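Local coordinates for DltD domain-containing protein (Beauveria bassiana, PDB 7D78), which probably closes polyketide chains into medium-ring lactones, acting as a thioesterase of the alpha/beta hydrolase fold, at residues I40-A46 with N81-P87; R88-D92 with P228-N232; I128-S134 with K151-C157. All blocks are in the same frame, centred on the assembly; numbering follows the deposited sequence.

Contact 1. Residues I40-A46 with N81-P87; sequences IRGRFYA and NTYIYDP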
loop_
_atom_site.group_PDB
_atom_site.type_symbol
_atom_site.label_atom_id
_atom_site.label_comp_id
_atom_site.label_asym_id
_atom_site.label_seq_id
_atom_site.Cartn_x
_atom_site.Cartn_y
_atom_site.Cartn_z
ATOM N N ILE A 40 -18.745 1.007 -8.015
ATOM C CA ILE A 40 -18.628 2.392 -7.560
ATOM C C ILE A 40 -19.804 3.171 -8.141
ATOM O O ILE A 40 -20.096 3.050 -9.335
ATOM C CB ILE A 40 -17.294 3.012 -8.019
ATOM C CG1 ILE A 40 -16.097 2.243 -7.434
ATOM C CG2 ILE A 40 -17.250 4.515 -7.723
ATOM C CD1 ILE A 40 -16.007 2.308 -5.931
ATOM N N ARG A 41 -20.466 3.982 -7.317
ATOM C CA ARG A 41 -21.635 4.744 -7.746
ATOM C C ARG A 41 -21.389 6.241 -7.622
ATOM O O ARG A 41 -20.771 6.704 -6.657
ATOM C CB ARG A 41 -22.892 4.342 -6.926
ATOM C CG ARG A 41 -23.192 2.846 -7.052
ATOM C CD ARG A 41 -24.553 2.421 -6.501
ATOM N NE ARG A 41 -24.780 1.017 -6.855
ATOM C CZ ARG A 41 -24.265 -0.004 -6.178
ATOM N NH1 ARG A 41 -23.525 0.232 -5.094
ATOM N NH2 ARG A 41 -24.488 -1.253 -6.571
ATOM N N GLY A 42 -21.903 7.002 -8.588
ATOM C CA GLY A 42 -21.726 8.441 -8.559
ATOM C C GLY A 42 -22.705 9.177 -9.453
ATOM O O GLY A 42 -23.547 8.576 -10.125
ATOM N N ARG A 43 -22.591 10.511 -9.430
ATOM C CA ARG A 43 -23.391 11.402 -10.266
ATOM C C ARG A 43 -22.574 11.801 -11.485
ATOM O O ARG A 43 -21.444 12.270 -11.341
ATOM C CB ARG A 43 -23.790 12.675 -9.524
ATOM C CG ARG A 43 -24.543 12.490 -8.226
ATOM C CD ARG A 43 -24.822 13.863 -7.654
ATOM N NE ARG A 43 -25.801 13.831 -6.572
ATOM C CZ ARG A 43 -26.368 14.914 -6.058
ATOM N NH1 ARG A 43 -26.063 16.116 -6.535
ATOM N NH2 ARG A 43 -27.245 14.792 -5.072
ATOM N N PHE A 44 -23.148 11.626 -12.671
ATOM C CA PHE A 44 -22.507 12.022 -13.919
ATOM C C PHE A 44 -23.270 13.204 -14.499
ATOM O O PHE A 44 -24.460 13.084 -14.814
ATOM C CB PHE A 44 -22.468 10.866 -14.912
ATOM C CG PHE A 44 -21.728 11.182 -16.176
ATOM C CD1 PHE A 44 -20.353 11.368 -16.157
ATOM C CD2 PHE A 44 -22.405 11.306 -17.380
ATOM C CE1 PHE A 44 -19.656 11.656 -17.314
ATOM C CE2 PHE A 44 -21.719 11.595 -18.552
ATOM C CZ PHE A 44 -20.338 11.773 -18.521
ATOM N N TYR A 45 -22.594 14.337 -14.605
ATOM C CA TYR A 45 -23.147 15.566 -15.168
ATOM C C TYR A 45 -22.669 15.651 -16.618
ATOM O O TYR A 45 -21.531 16.047 -16.878
ATOM C CB TYR A 45 -22.691 16.772 -14.351
ATOM C CG TYR A 45 -23.222 16.843 -12.925
ATOM C CD1 TYR A 45 -22.704 16.024 -11.920
ATOM C CD2 TYR A 45 -24.219 17.755 -12.578
ATOM C CE1 TYR A 45 -23.173 16.104 -10.603
ATOM C CE2 TYR A 45 -24.699 17.842 -11.267
ATOM C CZ TYR A 45 -24.170 17.014 -10.285
ATOM O OH TYR A 45 -24.638 17.096 -8.991
ATOM N N ALA A 46 -23.531 15.260 -17.559
ATOM C CA ALA A 46 -23.161 15.135 -18.965
ATOM C C ALA A 46 -23.243 16.483 -19.677
ATOM O O ALA A 46 -23.975 17.384 -19.270
ATOM C CB ALA A 46 -24.075 14.137 -19.677
ATOM N N ASN A 81 -18.025 17.306 -18.952
ATOM C CA ASN A 81 -18.596 16.153 -18.257
ATOM C C ASN A 81 -17.941 16.062 -16.889
ATOM O O ASN A 81 -16.721 16.184 -16.777
ATOM C CB ASN A 81 -18.341 14.841 -19.004
ATOM C CG ASN A 81 -18.981 14.780 -20.375
ATOM O OD1 ASN A 81 -20.194 14.578 -20.517
ATOM N ND2 ASN A 81 -18.148 14.871 -21.398
ATOM N N THR A 82 -18.744 15.862 -15.846
ATOM C CA THR A 82 -18.213 15.770 -14.493
ATOM C C THR A 82 -18.807 14.559 -13.787
ATOM O O THR A 82 -20.024 14.365 -13.796
ATOM C CB THR A 82 -18.493 17.052 -13.690
ATOM O OG1 THR A 82 -17.986 18.185 -14.406
ATOM C CG2 THR A 82 -17.789 16.984 -12.351
ATOM N N TYR A 83 -17.943 13.746 -13.182
ATOM C CA TYR A 83 -18.345 12.575 -12.408
ATOM C C TYR A 83 -17.892 12.771 -10.969
ATOM O O TYR A 83 -16.689 12.864 -10.707
ATOM C CB TYR A 83 -17.721 11.302 -12.991
ATOM C CG TYR A 83 -18.176 9.988 -12.367
ATOM C CD1 TYR A 83 -19.520 9.669 -12.290
ATOM C CD2 TYR A 83 -17.249 9.045 -11.904
ATOM C CE1 TYR A 83 -19.950 8.463 -11.755
ATOM C CE2 TYR A 83 -17.665 7.822 -11.373
ATOM C CZ TYR A 83 -19.026 7.540 -11.296
ATOM O OH TYR A 83 -19.480 6.341 -10.770
ATOM N N ILE A 84 -18.846 12.887 -10.046
ATOM C CA ILE A 84 -18.571 12.810 -8.614
ATOM C C ILE A 84 -19.032 11.442 -8.139
ATOM O O ILE A 84 -20.135 11.002 -8.485
ATOM C CB ILE A 84 -19.286 13.922 -7.823
ATOM C CG1 ILE A 84 -19.447 15.201 -8.640
ATOM C CG2 ILE A 84 -18.545 14.225 -6.524
ATOM C CD1 ILE A 84 -20.279 16.228 -7.907
ATOM N N TYR A 85 -18.206 10.765 -7.349
ATOM C CA TYR A 85 -18.524 9.403 -6.945
ATOM C C TYR A 85 -18.197 9.195 -5.472
ATOM O O TYR A 85 -17.379 9.910 -4.883
ATOM C CB TYR A 85 -17.768 8.363 -7.815
ATOM C CG TYR A 85 -16.271 8.342 -7.538
ATOM C CD1 TYR A 85 -15.420 9.249 -8.158
ATOM C CD2 TYR A 85 -15.722 7.442 -6.624
ATOM C CE1 TYR A 85 -14.050 9.259 -7.887
ATOM C CE2 TYR A 85 -14.364 7.445 -6.337
ATOM C CZ TYR A 85 -13.536 8.352 -6.970
ATOM O OH TYR A 85 -12.200 8.337 -6.691
ATOM N N ASP A 86 -18.885 8.216 -4.880
ATOM C CA ASP A 86 -18.558 7.733 -3.543
ATOM C C ASP A 86 -17.462 6.687 -3.651
ATOM O O ASP A 86 -17.666 5.661 -4.317
ATOM C CB ASP A 86 -19.783 7.125 -2.864
ATOM C CG ASP A 86 -20.818 8.176 -2.454
ATOM O OD1 ASP A 86 -20.425 9.325 -2.175
ATOM O OD2 ASP A 86 -22.018 7.836 -2.373
ATOM N N PRO A 87 -16.302 6.886 -3.033
ATOM C CA PRO A 87 -15.249 5.868 -3.126
ATOM C C PRO A 87 -15.677 4.556 -2.478
ATOM O O PRO A 87 -16.686 4.458 -1.778
ATOM C CB PRO A 87 -14.061 6.503 -2.381
ATOM C CG PRO A 87 -14.357 8.002 -2.391
ATOM C CD PRO A 87 -15.865 8.066 -2.265
#

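Contact 2. Residues R88-D92 with P228-N232; sequences RSIGD and PNFRN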
loop_
_atom_site.group_PDB
_atom_site.type_symbol
_atom_site.label_atom_id
_atom_site.label_comp_id
_atom_site.label_asym_id
_atom_site.label_seq_id
_atom_site.Cartn_x
_atom_site.Cartn_y
_atom_site.Cartn_z
ATOM N N ARG A 88 -14.860 3.535 -2.722
ATOM C CA ARG A 88 -15.093 2.193 -2.199
ATOM C C ARG A 88 -15.422 2.202 -0.707
ATOM O O ARG A 88 -14.738 2.851 0.088
ATOM C CB ARG A 88 -13.849 1.341 -2.455
ATOM C CG ARG A 88 -13.969 -0.089 -1.915
ATOM C CD ARG A 88 -12.674 -0.835 -2.116
ATOM N NE ARG A 88 -12.382 -1.037 -3.530
ATOM C CZ ARG A 88 -12.468 -2.212 -4.142
ATOM N NH1 ARG A 88 -12.850 -3.280 -3.464
ATOM N NH2 ARG A 88 -12.176 -2.316 -5.431
ATOM N N SER A 89 -16.498 1.488 -0.344
ATOM C CA SER A 89 -16.995 1.249 1.015
ATOM C C SER A 89 -17.627 2.479 1.655
ATOM O O SER A 89 -17.901 2.459 2.865
ATOM C CB SER A 89 -15.899 0.696 1.947
ATOM O OG SER A 89 -15.139 1.751 2.503
ATOM N N ILE A 90 -17.891 3.535 0.876
ATOM C CA ILE A 90 -18.431 4.797 1.362
ATOM C C ILE A 90 -19.748 5.087 0.645
ATOM O O ILE A 90 -19.875 4.841 -0.558
ATOM C CB ILE A 90 -17.423 5.944 1.124
ATOM C CG1 ILE A 90 -16.152 5.704 1.943
ATOM C CG2 ILE A 90 -18.055 7.307 1.408
ATOM C CD1 ILE A 90 -15.003 6.628 1.581
ATOM N N GLY A 91 -20.723 5.607 1.388
ATOM C CA GLY A 91 -21.912 6.155 0.758
ATOM C C GLY A 91 -22.650 5.097 -0.030
ATOM O O GLY A 91 -22.939 4.004 0.472
ATOM N N ASP A 92 -22.948 5.418 -1.292
ATOM C CA ASP A 92 -23.754 4.556 -2.145
ATOM C C ASP A 92 -22.965 3.396 -2.745
ATOM O O ASP A 92 -23.572 2.506 -3.349
ATOM C CB ASP A 92 -24.388 5.373 -3.293
ATOM C CG ASP A 92 -25.521 6.302 -2.825
ATOM O OD1 ASP A 92 -26.093 6.084 -1.733
ATOM O OD2 ASP A 92 -25.845 7.251 -3.572
ATOM N N PRO A 228 -28.421 9.642 2.167
ATOM C CA PRO A 228 -28.842 8.658 3.181
ATOM C C PRO A 228 -27.727 7.740 3.638
ATOM O O PRO A 228 -27.834 7.154 4.724
ATOM C CB PRO A 228 -29.946 7.855 2.475
ATOM C CG PRO A 228 -30.252 8.584 1.206
ATOM C CD PRO A 228 -29.059 9.410 0.860
ATOM N N ASN A 229 -26.664 7.581 2.850
ATOM C CA ASN A 229 -25.638 6.595 3.152
ATOM C C ASN A 229 -24.350 7.228 3.674
ATOM O O ASN A 229 -23.348 6.524 3.837
ATOM C CB ASN A 229 -25.372 5.727 1.917
ATOM C CG ASN A 229 -26.487 4.707 1.664
ATOM O OD1 ASN A 229 -26.922 3.998 2.579
ATOM N ND2 ASN A 229 -26.948 4.628 0.414
ATOM N N PHE A 230 -24.358 8.529 3.967
ATOM C CA PHE A 230 -23.265 9.112 4.735
ATOM C C PHE A 230 -23.239 8.512 6.140
ATOM O O PHE A 230 -24.271 8.423 6.809
ATOM C CB PHE A 230 -23.400 10.631 4.826
ATOM C CG PHE A 230 -22.425 11.254 5.799
ATOM C CD1 PHE A 230 -21.072 11.325 5.488
ATOM C CD2 PHE A 230 -22.855 11.733 7.029
ATOM C CE1 PHE A 230 -20.161 11.865 6.387
ATOM C CE2 PHE A 230 -21.956 12.279 7.933
ATOM C CZ PHE A 230 -20.603 12.348 7.608
ATOM N N ARG A 231 -22.057 8.092 6.587
ATOM C CA ARG A 231 -21.897 7.458 7.892
ATOM C C ARG A 231 -20.701 8.105 8.575
ATOM O O ARG A 231 -19.594 8.086 8.030
ATOM C CB ARG A 231 -21.709 5.938 7.748
ATOM C CG ARG A 231 -22.853 5.248 6.981
ATOM C CD ARG A 231 -22.668 3.732 6.865
ATOM N NE ARG A 231 -21.542 3.383 5.994
ATOM C CZ ARG A 231 -21.629 3.175 4.681
ATOM N NH1 ARG A 231 -22.802 3.276 4.056
ATOM N NH2 ARG A 231 -20.533 2.878 3.983
ATOM N N ASN A 232 -20.919 8.698 9.748
ATOM C CA ASN A 232 -19.852 9.445 10.421
ATOM C C ASN A 232 -18.996 8.500 11.271
ATOM O O ASN A 232 -18.840 8.646 12.484
ATOM C CB ASN A 232 -20.438 10.583 11.249
ATOM C CG ASN A 232 -19.371 11.479 11.850
ATOM O OD1 ASN A 232 -18.252 11.559 11.346
ATOM N ND2 ASN A 232 -19.717 12.164 12.934
HETATM O O HOH W 1 -20.691 6.375 4.209
HETATM O O HOH W 2 -21.054 2.066 1.345
HETATM O O HOH W 3 -26.126 8.463 0.235
#

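Contact 3. Residues I128-S134 with K151-C157; sequences ITLWGMS and KALVMVC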
loop_
_atom_site.group_PDB
_atom_site.type_symbol
_atom_site.label_atom_id
_atom_site.label_comp_id
_atom_site.label_asym_id
_atom_site.label_seq_id
_atom_site.Cartn_x
_atom_site.Cartn_y
_atom_site.Cartn_z
ATOM N N ILE A 128 -9.259 13.433 -20.337
ATOM C CA ILE A 128 -9.651 13.054 -18.977
ATOM C C ILE A 128 -8.790 13.820 -17.975
ATOM O O ILE A 128 -7.556 13.822 -18.085
ATOM C CB ILE A 128 -9.500 11.536 -18.754
ATOM C CG1 ILE A 128 -10.301 10.732 -19.783
ATOM C CG2 ILE A 128 -9.869 11.174 -17.318
ATOM C CD1 ILE A 128 -11.812 10.989 -19.762
ATOM N N THR A 129 -9.437 14.452 -16.987
ATOM C CA THR A 129 -8.778 15.149 -15.883
ATOM C C THR A 129 -9.212 14.521 -14.565
ATOM O O THR A 129 -10.384 14.158 -14.403
ATOM C CB THR A 129 -9.122 16.661 -15.886
ATOM O OG1 THR A 129 -8.452 17.302 -16.980
ATOM C CG2 THR A 129 -8.705 17.362 -14.557
ATOM N N LEU A 130 -8.260 14.356 -13.639
ATOM C CA LEU A 130 -8.564 13.923 -12.278
ATOM C C LEU A 130 -8.503 15.114 -11.332
ATOM O O LEU A 130 -7.539 15.894 -11.353
ATOM C CB LEU A 130 -7.611 12.827 -11.792
ATOM C CG LEU A 130 -7.710 11.449 -12.464
ATOM C CD1 LEU A 130 -6.927 10.413 -11.679
ATOM C CD2 LEU A 130 -9.169 11.001 -12.691
ATOM N N TRP A 131 -9.537 15.233 -10.502
ATOM C CA TRP A 131 -9.749 16.341 -9.581
ATOM C C TRP A 131 -10.013 15.735 -8.213
ATOM O O TRP A 131 -10.774 14.771 -8.100
ATOM C CB TRP A 131 -10.945 17.186 -10.057
ATOM C CG TRP A 131 -11.249 18.466 -9.312
ATOM C CD1 TRP A 131 -11.032 19.741 -9.759
ATOM C CD2 TRP A 131 -11.884 18.594 -8.030
ATOM N NE1 TRP A 131 -11.472 20.652 -8.831
ATOM C CE2 TRP A 131 -12.000 19.975 -7.760
ATOM C CE3 TRP A 131 -12.354 17.676 -7.079
ATOM C CZ2 TRP A 131 -12.562 20.463 -6.574
ATOM C CZ3 TRP A 131 -12.919 18.168 -5.893
ATOM C CH2 TRP A 131 -13.019 19.546 -5.660
ATOM N N GLY A 132 -9.384 16.271 -7.184
ATOM C CA GLY A 132 -9.574 15.723 -5.851
ATOM C C GLY A 132 -9.476 16.797 -4.799
ATOM O O GLY A 132 -8.673 17.730 -4.912
ATOM N N MET A 133 -10.288 16.658 -3.753
ATOM C CA MET A 133 -10.259 17.573 -2.624
ATOM C C MET A 133 -9.739 16.866 -1.382
ATOM O O MET A 133 -10.172 15.751 -1.071
ATOM C CB MET A 133 -11.641 18.149 -2.331
ATOM C CG MET A 133 -11.625 19.112 -1.146
ATOM S SD MET A 133 -12.966 20.281 -1.299
ATOM C CE MET A 133 -12.800 21.189 0.244
ATOM N N SER A 134 -8.823 17.524 -0.672
ATOM C CA SER A 134 -8.340 17.052 0.628
ATOM C C SER A 134 -7.658 15.706 0.393
ATOM O O SER A 134 -6.851 15.604 -0.547
ATOM C CB SER A 134 -9.502 17.043 1.618
ATOM O OG SER A 134 -9.075 16.638 2.908
ATOM N N LYS A 151 -4.793 13.401 -18.117
ATOM C CA LYS A 151 -4.102 14.473 -18.828
ATOM C C LYS A 151 -3.875 15.716 -17.979
ATOM O O LYS A 151 -3.139 16.617 -18.404
ATOM C CB LYS A 151 -4.893 14.851 -20.085
ATOM C CG LYS A 151 -5.159 13.672 -21.012
ATOM C CD LYS A 151 -3.849 13.046 -21.505
ATOM C CE LYS A 151 -4.104 11.834 -22.411
ATOM N NZ LYS A 151 -4.822 12.202 -23.674
ATOM N N ALA A 152 -4.498 15.797 -16.810
ATOM C CA ALA A 152 -4.264 16.892 -15.880
ATOM C C ALA A 152 -4.714 16.441 -14.502
ATOM O O ALA A 152 -5.571 15.564 -14.361
ATOM C CB ALA A 152 -5.008 18.171 -16.278
ATOM N N LEU A 153 -4.137 17.080 -13.492
ATOM C CA LEU A 153 -4.370 16.750 -12.093
ATOM C C LEU A 153 -4.653 18.042 -11.344
ATOM O O LEU A 153 -3.838 18.967 -11.375
ATOM C CB LEU A 153 -3.157 16.039 -11.498
ATOM C CG LEU A 153 -3.110 15.856 -9.984
ATOM C CD1 LEU A 153 -4.210 14.886 -9.549
ATOM C CD2 LEU A 153 -1.732 15.329 -9.590
ATOM N N VAL A 154 -5.802 18.113 -10.683
ATOM C CA VAL A 154 -6.152 19.251 -9.842
ATOM C C VAL A 154 -6.269 18.748 -8.417
ATOM O O VAL A 154 -7.112 17.891 -8.125
ATOM C CB VAL A 154 -7.459 19.915 -10.294
ATOM C CG1 VAL A 154 -7.868 20.991 -9.299
ATOM C CG2 VAL A 154 -7.285 20.498 -11.689
ATOM N N MET A 155 -5.419 19.263 -7.539
ATOM C CA MET A 155 -5.442 18.911 -6.126
ATOM C C MET A 155 -5.865 20.133 -5.326
ATOM O O MET A 155 -5.207 21.181 -5.380
ATOM C CB MET A 155 -4.078 18.422 -5.651
ATOM C CG MET A 155 -3.651 17.085 -6.233
ATOM S SD MET A 155 -2.112 16.535 -5.482
ATOM C CE MET A 155 -0.937 17.649 -6.237
ATOM N N VAL A 156 -6.948 19.995 -4.578
ATOM C CA VAL A 156 -7.407 21.035 -3.670
ATOM C C VAL A 156 -7.079 20.591 -2.253
ATOM O O VAL A 156 -7.486 19.502 -1.830
ATOM C CB VAL A 156 -8.907 21.305 -3.845
ATOM C CG1 VAL A 156 -9.382 22.374 -2.859
ATOM C CG2 VAL A 156 -9.185 21.703 -5.279
ATOM N N CYS A 157 -6.333 21.432 -1.533
ATOM C CA CYS A 157 -5.886 21.211 -0.159
ATOM C C CYS A 157 -5.480 19.751 0.106
ATOM O O CYS A 157 -5.998 19.122 1.033
ATOM C CB CYS A 157 -6.943 21.672 0.842
ATOM S SG CYS A 157 -8.572 20.843 0.737
HETATM O O HOH W 4 -7.517 11.393 -21.645
#

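Contact 1. Residues I40-A46 with N81-P87
Strand segments 40-45 and 81-86 run antiparallel as neighbours, their axes 4.4 Å apart at closest approach and their directions 154° apart. Arg-43 with Ile-84 and Tyr-45 with Thr-82 are hydrogen-bonded pairs; in the latter, Tyr-45 N meets Thr-82 O at 2.7 Å in an almost straight bond. Phe-44 with Tyr-83 and Gly-42 with Tyr-85 are non-hydrogen-bonded pairs, and the second is pinched, with Gly-42 CA only 3.7 Å from Tyr-85 CA. The same glycine lets a ring pass over the backbone. Tyr-83, with CG anti to its own N (chi1 -174°), lays its ring across the neighbouring strand, CD1 3.4 Å from Arg-43 O and CE1 3.7 Å from Gly-42 CA. Its hydroxyl thereby reaches on to Val-30 O in strand 28-33, where it is hydrogen-bonded. Phe-44 crosses Tyr-83 at about a right angle, taking the tyrosine CB at its ring edge, and brings CZ to 3.4 Å from Asn-81 OD1. The planes of the phenyl ring and the amide are nearly parallel, 10° apart, and the same oxygen is hydrogen-bonded to Ser-122. At the far end Ile-40 turns toward the partner strand and packs CG2 obliquely against the Tyr-85 ring, 3.5 Å from Tyr-85 CD2. On the other face, the extended Arg-43 chain sends NH1 to Tyr-45 OH at 3.0 Å, with the hydroxyl in the guanidinium plane, while the edge of the Tyr-45 ring meets Thr-82 O. Helix 103-118 covers Tyr-83 and Tyr-85, and helix 68-77 packs against Thr-82 and Ile-84. The antiparallel strand 39-45, set beside 81-86 before the parallel run begins, is the hallmark second strand of the alpha/beta hydrolase sheet.

Contact 2. Residues R88-D92 with P228-N232
Asp-92 OD1 is gripped twice: by Asn-229 ND2 at 2.7 Å and by water 3, which donates to Asp-92 OD1 at 3.1 Å. The hydrogen bond from the amide is nearly straight (170°) and lies in the amide plane, meeting the oxygen almost along the C-O axis, although carboxylate and amide stand nearly perpendicular (87°). Water 3 also accepts from Asn-229 N at 2.8 Å, so that Asp-92 OD1 is tied to both the amide and the backbone N of Asn-229. The other carboxylate oxygen, OD2, forms a salt bridge with Lys-64. Arg-231 bends at chi3 (-68°), turning its guanidinium edge to the loop: NH2 lies 2.9 Å from Ser-89 O and donates to water 2, which in turn donates to Gly-91 O. Water 1 sits over the guanidinium centre, 2.9 Å from Gly-91 N and 2.7 Å from Asn-229 O, and ties the two backbones together. NE of Arg-231 is held by Asn-99, which helps fix the group. The contact thus joins the loop between strand 81-86 and helix 103-118 to the loop that runs from helix 210-220 to strand 234-235.

Contact 3. Residues I128-S134 with K151-C157
Trp-131 turns CG away from its own N (chi1 -174°) and runs its indole obliquely along two valines of the next strand: CD1 lies 3.4 Å from Val-154 CG1, while CZ2 is 3.8 Å from Val-156 CG2. Phe-75 meets the indole edge-to-face. Met-133 sets its CG 4.0 Å from Cys-157 SG. Strand segments 128-133 and 151-156 run parallel, their directions 10° apart. Six N-H...O bonds link them, in the staggered pattern of parallel strands: Leu-130 and Gly-132 both donate to and accept from the partner strand, and Val-154 does the same in return. The ladder ends at Ser-134 N, 2.7 Å from Val-156 O. Ala-152 N, by contrast, is buried here without any partner in the model. Just past the strand Ser-134 takes a positive phi (63°), a strained turn directly before helix 135-146. Its OG is hydrogen-bonded to His-296 NE2 and to a bound glycerol, probably from the crystallisation liquor, and Cys-157 packs against the same histidine. Strand 127-133, helix 135-146 and strand 150-156 form a beta-alpha-beta unit, and the sharp turn at Ser-134, in a GxSxG pattern, is consistent with the nucleophile elbow of alpha/beta hydrolases, with Ser-134 the probable nucleophile of a Ser-His-Asp catalytic triad.

Contacts 1 and 3 belong to one mixed sheet and are both buried, with strand 51-57 lying between strands 81-86 and 127-133. Contact 1 is antiparallel and rich in tyrosines; contact 3 is parallel, with an indole, valines and sulfur-bearing side chains, and ends at the probable nucleophile. Contact 2 is partly buried, has neither helix nor strand, and relies on charged groups, amides and waters. It continues directly from contact 1: Asp-86 OD2 probably bonds Asp-92 N, and Arg-41 NH1 probably bonds Asp-92 O. Contact 3 touches neither of the others, although in sequence it falls inside the long span of chain that contact 2 closes.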